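Local coordinates for protein Exo-beta-1,4-mannosidase (Rhizomucor miehei, PDB 4LYP) that hydrolyses terminal, non-reducing beta-D-mannose residues from beta-mannosides as an extracellular family 5 glycoside hydrolase with a TIM-barrel fold, and also has transglycosylation activity, at residues 203-208 / 248-253; 230-235 / 285-290; 263-268 / 277-282. All coordinates share one frame; numbering follows the deposited sequence.

Interaction 1: 203-208 / 248-253; sequences KLFKDH and EEISTF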
loop_
_atom_site.group_PDB
_atom_site.type_symbol
_atom_site.label_atom_id
_atom_site.label_comp_id
_atom_site.label_asym_id
_atom_site.label_seq_id
_atom_site.Cartn_x
_atom_site.Cartn_y
_atom_site.Cartn_z
ATOM N N LYS A 203 -7.008 -8.578 -19.863
ATOM C CA LYS A 203 -8.026 -7.776 -20.529
ATOM C C LYS A 203 -8.984 -7.152 -19.488
ATOM O O LYS A 203 -9.240 -5.947 -19.505
ATOM C CB LYS A 203 -8.821 -8.659 -21.488
ATOM C CG LYS A 203 -9.986 -7.934 -22.161
ATOM C CD LYS A 203 -11.380 -8.086 -21.525
ATOM C CE LYS A 203 -12.490 -7.386 -22.342
ATOM N NZ LYS A 203 -12.157 -7.432 -23.785
ATOM N N LEU A 204 -9.482 -7.998 -18.564
ATOM C CA LEU A 204 -10.389 -7.503 -17.535
ATOM C C LEU A 204 -9.696 -6.490 -16.629
ATOM O O LEU A 204 -10.288 -5.507 -16.211
ATOM C CB LEU A 204 -10.885 -8.652 -16.655
ATOM C CG LEU A 204 -11.681 -9.753 -17.400
ATOM C CD1 LEU A 204 -12.180 -10.703 -16.313
ATOM C CD2 LEU A 204 -12.827 -9.187 -18.209
ATOM N N PHE A 205 -8.410 -6.731 -16.325
ATOM C CA PHE A 205 -7.644 -5.838 -15.454
ATOM C C PHE A 205 -7.437 -4.516 -16.146
ATOM O O PHE A 205 -7.632 -3.456 -15.498
ATOM C CB PHE A 205 -6.345 -6.555 -15.146
ATOM C CG PHE A 205 -5.334 -5.802 -14.279
ATOM C CD1 PHE A 205 -5.722 -5.099 -13.125
ATOM C CD2 PHE A 205 -3.979 -5.880 -14.580
ATOM C CE1 PHE A 205 -4.800 -4.502 -12.301
ATOM C CE2 PHE A 205 -3.032 -5.272 -13.781
ATOM C CZ PHE A 205 -3.431 -4.605 -12.621
ATOM N N LYS A 206 -7.066 -4.501 -17.440
ATOM C CA LYS A 206 -6.948 -3.264 -18.200
ATOM C C LYS A 206 -8.277 -2.504 -18.230
ATOM O O LYS A 206 -8.246 -1.260 -18.212
ATOM C CB LYS A 206 -6.406 -3.558 -19.603
ATOM C CG LYS A 206 -4.925 -3.953 -19.597
ATOM C CD LYS A 206 -4.498 -4.377 -21.021
ATOM C CE LYS A 206 -3.052 -4.754 -21.068
ATOM N NZ LYS A 206 -2.728 -5.195 -22.456
ATOM N N ASP A 207 -9.381 -3.207 -18.352
ATOM C CA ASP A 207 -10.648 -2.534 -18.316
ATOM C C ASP A 207 -10.838 -1.788 -16.999
ATOM O O ASP A 207 -11.366 -0.653 -16.969
ATOM C CB ASP A 207 -11.826 -3.525 -18.484
ATOM C CG ASP A 207 -11.903 -4.144 -19.855
ATOM O OD1 ASP A 207 -11.322 -3.620 -20.823
ATOM O OD2 ASP A 207 -12.623 -5.167 -19.995
ATOM N N HIS A 208 -10.448 -2.408 -15.876
ATOM C CA HIS A 208 -10.523 -1.701 -14.597
ATOM C C HIS A 208 -9.596 -0.501 -14.544
ATOM O O HIS A 208 -9.976 0.580 -14.074
ATOM C CB HIS A 208 -10.239 -2.675 -13.440
ATOM C CG HIS A 208 -10.242 -1.994 -12.130
ATOM N ND1 HIS A 208 -11.384 -1.410 -11.633
ATOM C CD2 HIS A 208 -9.188 -1.681 -11.242
ATOM C CE1 HIS A 208 -11.059 -0.820 -10.472
ATOM N NE2 HIS A 208 -9.730 -0.989 -10.220
ATOM N N GLU A 248 6.586 -4.856 -18.282
ATOM C CA GLU A 248 6.759 -3.917 -19.405
ATOM C C GLU A 248 5.411 -3.557 -20.010
ATOM O O GLU A 248 5.058 -2.403 -20.263
ATOM C CB GLU A 248 7.666 -4.573 -20.474
ATOM C CG GLU A 248 7.885 -3.703 -21.701
ATOM C CD GLU A 248 8.675 -2.530 -21.289
ATOM O OE1 GLU A 248 9.676 -2.644 -20.539
ATOM O OE2 GLU A 248 8.316 -1.480 -21.771
ATOM N N GLU A 249 4.581 -4.580 -20.235
ATOM C CA GLU A 249 3.332 -4.324 -20.926
ATOM C C GLU A 249 2.359 -3.517 -20.069
ATOM O O GLU A 249 1.704 -2.610 -20.576
ATOM C CB GLU A 249 2.752 -5.696 -21.317
ATOM C CG GLU A 249 1.817 -5.649 -22.498
ATOM C CD GLU A 249 0.534 -6.013 -21.943
ATOM O OE1 GLU A 249 -0.076 -7.104 -22.208
ATOM O OE2 GLU A 249 0.187 -5.194 -21.128
ATOM N N ILE A 250 2.183 -3.906 -18.800
ATOM C CA ILE A 250 1.178 -3.215 -18.002
ATOM C C ILE A 250 1.635 -1.817 -17.680
ATOM O O ILE A 250 0.837 -0.877 -17.671
ATOM C CB ILE A 250 0.755 -4.010 -16.745
ATOM C CG1 ILE A 250 0.281 -5.433 -16.955
ATOM C CG2 ILE A 250 -0.396 -3.240 -16.030
ATOM C CD1 ILE A 250 -0.955 -5.495 -17.864
ATOM N N SER A 251 2.946 -1.639 -17.368
ATOM C CA SER A 251 3.397 -0.270 -17.051
ATOM C C SER A 251 3.184 0.674 -18.250
ATOM O O SER A 251 2.831 1.810 -18.082
ATOM C CB SER A 251 4.844 -0.276 -16.599
ATOM O OG SER A 251 5.746 -0.705 -17.655
ATOM N N THR A 252 3.415 0.156 -19.466
ATOM C CA THR A 252 3.283 0.989 -20.664
ATOM C C THR A 252 1.805 1.310 -20.885
ATOM O O THR A 252 1.455 2.438 -21.230
ATOM C CB THR A 252 3.872 0.223 -21.874
ATOM O OG1 THR A 252 5.245 0.131 -21.655
ATOM C CG2 THR A 252 3.614 0.968 -23.232
ATOM N N PHE A 253 0.911 0.340 -20.640
ATOM C CA PHE A 253 -0.526 0.572 -20.752
ATOM C C PHE A 253 -0.944 1.685 -19.787
ATOM O O PHE A 253 -1.666 2.611 -20.135
ATOM C CB PHE A 253 -1.315 -0.714 -20.436
ATOM C CG PHE A 253 -2.784 -0.554 -20.476
ATOM C CD1 PHE A 253 -3.475 -0.679 -21.677
ATOM C CD2 PHE A 253 -3.502 -0.220 -19.325
ATOM C CE1 PHE A 253 -4.880 -0.508 -21.698
ATOM C CE2 PHE A 253 -4.845 -0.025 -19.379
ATOM C CZ PHE A 253 -5.542 -0.178 -20.547
HETATM O O HOH W 1 -2.628 -7.614 -22.084
#
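The Phe253 ring carries the aliphatic part of Lys206 on one face: Lys206 CG stands 3.8 Å from the centroid of the Phe253 ring and only 5° off its normal, a CH-pi contact almost exactly over the centre. Its neighbours follow the ring surface, with Lys206 CB 3.6 Å from Phe253 CZ and Lys206 CD reaching the CD1-CE1 side. The second aromatic group, Phe205, meets Ile250 obliquely, Phe205 CE2 lying 4.0 Å from Ile250 CG2; its ring also makes an edge-to-face pair with Phe191. With CG beside the backbone N (chi1 -71°) and the chain extended beyond CG, Lys206 runs straight over Phe253 and past Ile250, whose CD1 is 3.9 Å from Lys206 CE. It ends at Glu249, whose chain bends at chi2 and comes across the lysine at about a right angle. There Lys206 NZ and Glu249 OE2 form a salt bridge of 3.2 Å, whose hydrogen bond is weak; Glu249 OE1 is almost as near to NZ, so the ammonium group faces both carboxylate oxygens. The contact grades from an exposed carboxylate to buried Phe205 and Ile250; Ile250 and the partly exposed Phe253 both touch Ile209 of helix 197-213. The two helix segments run 11.6 Å apart at closest approach with their directions 25° apart, and helices 197-213 and 244-257 flank strand 230-234 in the chain. Such nearly parallel neighbours are characteristic of the outer helical layer of a (beta/alpha)8, or TIM, barrel.

Interaction 2: 230-235 / 285-290; sequences IMSWQI and IDYTTC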
loop_
_atom_site.group_PDB
_atom_site.type_symbol
_atom_site.label_atom_id
_atom_site.label_comp_id
_atom_site.label_asym_id
_atom_site.label_seq_id
_atom_site.Cartn_x
_atom_site.Cartn_y
_atom_site.Cartn_z
ATOM N N ILE A 230 -3.036 12.697 -7.371
ATOM C CA ILE A 230 -2.503 11.363 -7.588
ATOM C C ILE A 230 -1.013 11.512 -7.902
ATOM O O ILE A 230 -0.662 12.128 -8.925
ATOM C CB ILE A 230 -3.318 10.663 -8.693
ATOM C CG1 ILE A 230 -4.716 10.358 -8.144
ATOM C CG2 ILE A 230 -2.584 9.390 -9.158
ATOM C CD1 ILE A 230 -5.701 9.926 -9.209
ATOM N N MET A 231 -0.166 10.917 -7.069
ATOM C CA MET A 231 1.267 10.834 -7.309
ATOM C C MET A 231 1.581 9.776 -8.343
ATOM O O MET A 231 2.446 9.972 -9.229
ATOM C CB MET A 231 1.984 10.529 -5.972
ATOM C CG MET A 231 3.427 10.092 -6.219
ATOM S SD MET A 231 4.308 9.950 -4.651
ATOM C CE MET A 231 5.693 8.897 -5.116
ATOM N N SER A 232 1.023 8.597 -8.168
ATOM C CA SER A 232 1.381 7.489 -9.050
ATOM C C SER A 232 0.238 6.503 -9.214
ATOM O O SER A 232 -0.628 6.374 -8.313
ATOM C CB SER A 232 2.657 6.768 -8.561
ATOM O OG SER A 232 2.355 6.159 -7.337
ATOM N N TRP A 233 0.261 5.802 -10.331
ATOM C CA TRP A 233 -0.558 4.588 -10.552
ATOM C C TRP A 233 0.344 3.416 -10.284
ATOM O O TRP A 233 1.448 3.333 -10.819
ATOM C CB TRP A 233 -1.009 4.506 -11.995
ATOM C CG TRP A 233 -1.908 5.654 -12.342
ATOM C CD1 TRP A 233 -1.604 6.796 -13.090
ATOM C CD2 TRP A 233 -3.274 5.838 -11.914
ATOM N NE1 TRP A 233 -2.679 7.654 -13.105
ATOM C CE2 TRP A 233 -3.714 7.108 -12.410
ATOM C CE3 TRP A 233 -4.166 5.042 -11.173
ATOM C CZ2 TRP A 233 -4.981 7.586 -12.163
ATOM C CZ3 TRP A 233 -5.426 5.527 -10.916
ATOM C CH2 TRP A 233 -5.836 6.784 -11.427
ATOM N N GLN A 234 -0.111 2.491 -9.443
ATOM C CA GLN A 234 0.702 1.316 -9.070
ATOM C C GLN A 234 0.055 0.069 -9.622
ATOM O O GLN A 234 -1.148 -0.158 -9.386
ATOM C CB GLN A 234 0.878 1.275 -7.564
ATOM C CG GLN A 234 1.661 0.051 -7.106
ATOM C CD GLN A 234 2.030 0.275 -5.668
ATOM O OE1 GLN A 234 1.227 -0.050 -4.756
ATOM N NE2 GLN A 234 3.212 0.864 -5.413
ATOM N N ILE A 235 0.836 -0.704 -10.393
ATOM C CA ILE A 235 0.260 -1.870 -11.104
ATOM C C ILE A 235 -0.617 -2.706 -10.142
ATOM O O ILE A 235 -1.802 -2.979 -10.392
ATOM C CB ILE A 235 1.364 -2.704 -11.717
ATOM C CG1 ILE A 235 2.112 -1.971 -12.844
ATOM C CG2 ILE A 235 0.733 -4.009 -12.292
ATOM C CD1 ILE A 235 3.365 -2.694 -13.336
ATOM N N ILE A 285 8.394 2.237 -15.584
ATOM C CA ILE A 285 8.408 2.149 -14.126
ATOM C C ILE A 285 9.282 3.273 -13.639
ATOM O O ILE A 285 10.504 3.242 -13.821
ATOM C CB ILE A 285 8.866 0.756 -13.629
ATOM C CG1 ILE A 285 7.901 -0.354 -14.069
ATOM C CG2 ILE A 285 9.066 0.787 -12.093
ATOM C CD1 ILE A 285 6.535 -0.351 -13.410
ATOM N N ASP A 286 8.695 4.305 -13.032
ATOM C CA ASP A 286 9.447 5.508 -12.736
ATOM C C ASP A 286 10.236 5.467 -11.475
ATOM O O ASP A 286 11.230 6.172 -11.317
ATOM C CB ASP A 286 8.451 6.702 -12.674
ATOM C CG ASP A 286 7.872 7.003 -14.019
ATOM O OD1 ASP A 286 8.640 7.417 -14.924
ATOM O OD2 ASP A 286 6.638 6.836 -14.187
ATOM N N TYR A 287 9.793 4.662 -10.490
ATOM C CA TYR A 287 10.479 4.584 -9.233
ATOM C C TYR A 287 10.350 3.195 -8.673
ATOM O O TYR A 287 9.602 2.389 -9.257
ATOM C CB TYR A 287 10.072 5.666 -8.190
ATOM C CG TYR A 287 8.652 5.486 -7.692
ATOM C CD1 TYR A 287 7.554 6.019 -8.364
ATOM C CD2 TYR A 287 8.424 4.829 -6.466
ATOM C CE1 TYR A 287 6.237 5.930 -7.844
ATOM C CE2 TYR A 287 7.140 4.721 -5.915
ATOM C CZ TYR A 287 6.076 5.262 -6.617
ATOM O OH TYR A 287 4.780 5.178 -6.112
ATOM N N THR A 288 11.088 2.913 -7.601
ATOM C CA THR A 288 11.157 1.545 -7.029
ATOM C C THR A 288 10.560 1.521 -5.636
ATOM O O THR A 288 10.512 2.568 -4.969
ATOM C CB THR A 288 12.579 0.996 -7.084
ATOM O OG1 THR A 288 13.391 1.643 -6.079
ATOM C CG2 THR A 288 13.225 1.252 -8.466
ATOM N N THR A 289 10.152 0.351 -5.188
ATOM C CA THR A 289 9.571 0.188 -3.869
ATOM C C THR A 289 10.166 -1.017 -3.217
ATOM O O THR A 289 10.681 -1.914 -3.860
ATOM C CB THR A 289 8.063 0.083 -3.855
ATOM O OG1 THR A 289 7.621 -1.118 -4.512
ATOM C CG2 THR A 289 7.389 1.268 -4.466
ATOM N N CYS A 290 10.021 -1.055 -1.862
ATOM C CA CYS A 290 10.238 -2.254 -1.090
ATOM C C CYS A 290 9.228 -2.311 0.027
ATOM O O CYS A 290 8.663 -1.266 0.448
ATOM C CB CYS A 290 11.726 -2.293 -0.607
ATOM S SG CYS A 290 12.228 -0.954 0.462
#
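Ser232 and Tyr287 meet through their hydroxyls, Ser232 OG lying 2.9 Å from Tyr287 OH in a hydrogen bond for which either could be the donor. The serine comes to the ring from its edge: Ser232 CB sits in the plane of the phenol, 3.7 Å from Tyr287 CE1. Met231 approaches the same end of the tyrosine obliquely, with its methyl Met231 CE 4.0 Å from Tyr287 CZ. Its CG is anti to the backbone N (chi1 166°) and the chain stays extended beyond it, which carries the methyl out to the ring. That two consecutive strand residues both reach one side chain is consistent with the helix-like psi of Met231 (-49°), which interrupts regular strand alternation. Further along, Ile235 and Ile285 cross at about a right angle and touch by their end methyls, Ile235 CD1 and Ile285 CD1 being 3.9 Å apart; both also pack on helix 244-257. Gln234 makes a looser contact, with Gln234 NE2 4.3 Å from the methyl Thr289 CG2. The polar end of Gln234 is turned to other partners: NE2 bonds to Glu336 and Ser264, and OE1 to Thr148 and Arg97. Thr289 OG1 is likewise engaged with Leu267 O. Since Gln234 thereby reaches several strands, this part of the contact lies inside the barrel, whereas the isoleucine pair belongs to its interface with the surrounding helices. The directions of 231-235 and 285-289 differ by 96°, and all seven touching residues are buried. Chemically, the hydroxyl pair gives each of two buried OH groups a polar partner, next to the hydrogen-bonded network of Gln234, while the Met231 and isoleucine contacts are van der Waals in nature.

Interaction 3: 263-268 / 277-282; sequences VSAGLE and DRAHDH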
loop_
_atom_site.group_PDB
_atom_site.type_symbol
_atom_site.label_atom_id
_atom_site.label_comp_id
_atom_site.label_asym_id
_atom_site.label_seq_id
_atom_site.Cartn_x
_atom_site.Cartn_y
_atom_site.Cartn_z
ATOM N N VAL A 263 4.420 5.912 -12.568
ATOM C CA VAL A 263 3.990 4.523 -12.512
ATOM C C VAL A 263 4.918 3.757 -11.621
ATOM O O VAL A 263 6.170 3.859 -11.720
ATOM C CB VAL A 263 3.901 3.907 -13.929
ATOM C CG1 VAL A 263 3.433 2.449 -13.867
ATOM C CG2 VAL A 263 2.975 4.731 -14.800
ATOM N N SER A 264 4.328 2.910 -10.783
ATOM C CA SER A 264 5.031 2.035 -9.873
ATOM C C SER A 264 4.622 0.573 -10.007
ATOM O O SER A 264 3.518 0.286 -10.461
ATOM C CB SER A 264 4.611 2.525 -8.401
ATOM O OG SER A 264 5.091 1.663 -7.417
ATOM N N ALA A 265 5.529 -0.358 -9.640
ATOM C CA ALA A 265 5.299 -1.773 -9.765
ATOM C C ALA A 265 4.662 -2.424 -8.555
ATOM O O ALA A 265 4.157 -3.539 -8.673
ATOM C CB ALA A 265 6.612 -2.467 -10.060
ATOM N N GLY A 266 4.752 -1.843 -7.350
ATOM C CA GLY A 266 4.224 -2.449 -6.106
ATOM C C GLY A 266 5.006 -3.592 -5.544
ATOM O O GLY A 266 4.425 -4.381 -4.758
ATOM N N LEU A 267 6.291 -3.734 -5.903
ATOM C CA LEU A 267 7.038 -4.886 -5.481
ATOM C C LEU A 267 7.482 -4.836 -4.023
ATOM O O LEU A 267 7.809 -3.770 -3.479
ATOM C CB LEU A 267 8.313 -5.007 -6.329
ATOM C CG LEU A 267 8.885 -6.391 -6.474
ATOM C CD1 LEU A 267 8.045 -7.255 -7.446
ATOM C CD2 LEU A 267 10.372 -6.376 -6.852
ATOM N N GLU A 268 7.591 -6.043 -3.446
ATOM C CA GLU A 268 8.203 -6.179 -2.081
ATOM C C GLU A 268 9.698 -5.917 -2.083
ATOM O O GLU A 268 10.271 -5.462 -1.100
ATOM C CB GLU A 268 7.983 -7.567 -1.544
ATOM C CG GLU A 268 6.519 -7.958 -1.228
ATOM C CD GLU A 268 6.351 -9.470 -1.283
ATOM O OE1 GLU A 268 6.211 -10.136 -0.268
ATOM O OE2 GLU A 268 6.394 -10.021 -2.437
ATOM N N ASP A 277 15.222 -6.043 -10.542
ATOM C CA ASP A 277 15.360 -5.505 -11.891
ATOM C C ASP A 277 14.242 -5.972 -12.821
ATOM O O ASP A 277 13.804 -5.259 -13.709
ATOM C CB ASP A 277 16.747 -5.839 -12.482
ATOM C CG ASP A 277 17.852 -5.107 -11.774
ATOM O OD1 ASP A 277 17.592 -4.132 -11.035
ATOM O OD2 ASP A 277 19.035 -5.430 -12.018
ATOM N N ARG A 278 13.799 -7.202 -12.611
ATOM C CA ARG A 278 12.714 -7.756 -13.436
ATOM C C ARG A 278 11.440 -6.863 -13.314
ATOM O O ARG A 278 10.717 -6.666 -14.284
ATOM C CB ARG A 278 12.393 -9.161 -12.945
ATOM C CG ARG A 278 11.181 -9.803 -13.517
ATOM C CD ARG A 278 11.092 -11.299 -13.261
ATOM N NE ARG A 278 11.069 -11.569 -11.809
ATOM C CZ ARG A 278 11.390 -12.719 -11.230
ATOM N NH1 ARG A 278 11.701 -13.795 -11.987
ATOM N NH2 ARG A 278 11.405 -12.823 -9.859
ATOM N N ALA A 279 11.213 -6.313 -12.113
ATOM C CA ALA A 279 10.060 -5.457 -11.899
ATOM C C ALA A 279 10.327 -3.999 -12.306
ATOM O O ALA A 279 9.453 -3.303 -12.762
ATOM C CB ALA A 279 9.665 -5.451 -10.400
ATOM N N HIS A 280 11.579 -3.524 -12.038
ATOM C CA HIS A 280 11.827 -2.068 -12.063
ATOM C C HIS A 280 12.590 -1.567 -13.289
ATOM O O HIS A 280 12.531 -0.361 -13.540
ATOM C CB HIS A 280 12.592 -1.658 -10.813
ATOM C CG HIS A 280 11.821 -1.904 -9.551
ATOM N ND1 HIS A 280 12.252 -2.700 -8.547
ATOM C CD2 HIS A 280 10.657 -1.318 -9.090
ATOM C CE1 HIS A 280 11.336 -2.692 -7.537
ATOM N NE2 HIS A 280 10.398 -1.838 -7.839
ATOM N N ASP A 281 13.321 -2.439 -14.010
ATOM C CA ASP A 281 14.140 -1.945 -15.117
ATOM C C ASP A 281 13.291 -1.867 -16.387
ATOM O O ASP A 281 13.435 -2.666 -17.316
ATOM C CB ASP A 281 15.374 -2.847 -15.292
ATOM C CG ASP A 281 16.364 -2.302 -16.306
ATOM O OD1 ASP A 281 16.260 -1.148 -16.671
ATOM O OD2 ASP A 281 17.240 -3.071 -16.697
ATOM N N HIS A 282 12.409 -0.890 -16.420
ATOM C CA HIS A 282 11.491 -0.657 -17.513
ATOM C C HIS A 282 11.327 0.821 -17.695
ATOM O O HIS A 282 11.267 1.553 -16.670
ATOM C CB HIS A 282 10.098 -1.287 -17.268
ATOM C CG HIS A 282 10.176 -2.791 -17.083
ATOM N ND1 HIS A 282 10.327 -3.648 -18.108
ATOM C CD2 HIS A 282 10.231 -3.535 -15.947
ATOM C CE1 HIS A 282 10.476 -4.888 -17.647
ATOM N NE2 HIS A 282 10.424 -4.824 -16.285
HETATM O O HOH W 2 7.845 -1.439 -7.081
#
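A beta-alpha unit of the TIM barrel folds back on itself here: the turn leaving strand 262-264 brings Ala265 and Leu267 against Ala279 and His280 at the end of helix 273-280. Leu267 grips Ala279 with both branches, its CD2 3.7 Å and its CD1 3.8 Å from Ala279 CB. With CG on the far side from the backbone N (chi1 -154°), its branches lie over that methyl, while Leu267 CD2 also comes 3.9 Å from His280 CE1, obliquely to the imidazole. The ring of His280 is backed on one face by the methyl of Ala279. At its edge, in the ring plane, a water lies 2.7 Å from His280 NE2 and accepts a hydrogen bond of 3.0 Å from Leu267 N, so it joins loop backbone to helix side chain. Ala265 CB is 4.0 Å from Ala279 O, a buried carbonyl oxygen that has no polar partner in the model. Just past the helix, His282 NE2 donates to Arg278 O at 2.7 Å; the bond is nearly straight (167°), with the oxygen in the imidazole plane but the donor 41° out of the carbonyl plane. An inverse gamma turn centred on Asp281 carries the chain round to His282. Around this buried patch, helix 244-257 meets Ala279 through Phe247 and bonds His282 ND1 through Glu248, helix 308-329 reaches His280 with Leu329, and strand 288-292 touches His280 through Thr288.

The three contacts occupy one sector of the barrel, on the same side of the chain's centre. Interactions 2 and 3 have centres about 8 Å apart and share the sheet in which strands 230-234 and 262-264 are neighbours, joined by Ile235 N to Ser264 O at 2.9 Å; interaction 1 lies about 15 and 14 Å from them, in the outer helices. Along the chain, interactions 1 and 2 alternate their segments, whereas interaction 3 is nested within the loop closed by interaction 2 and follows interaction 1. Helix 244-257 links all three, since Ser251 CB is 3.6 Å from Ile285 CD1 and 4.1 Å from Val263 CG1. Consecutive beta-alpha units thus touch one another from the strands out to the helical layer.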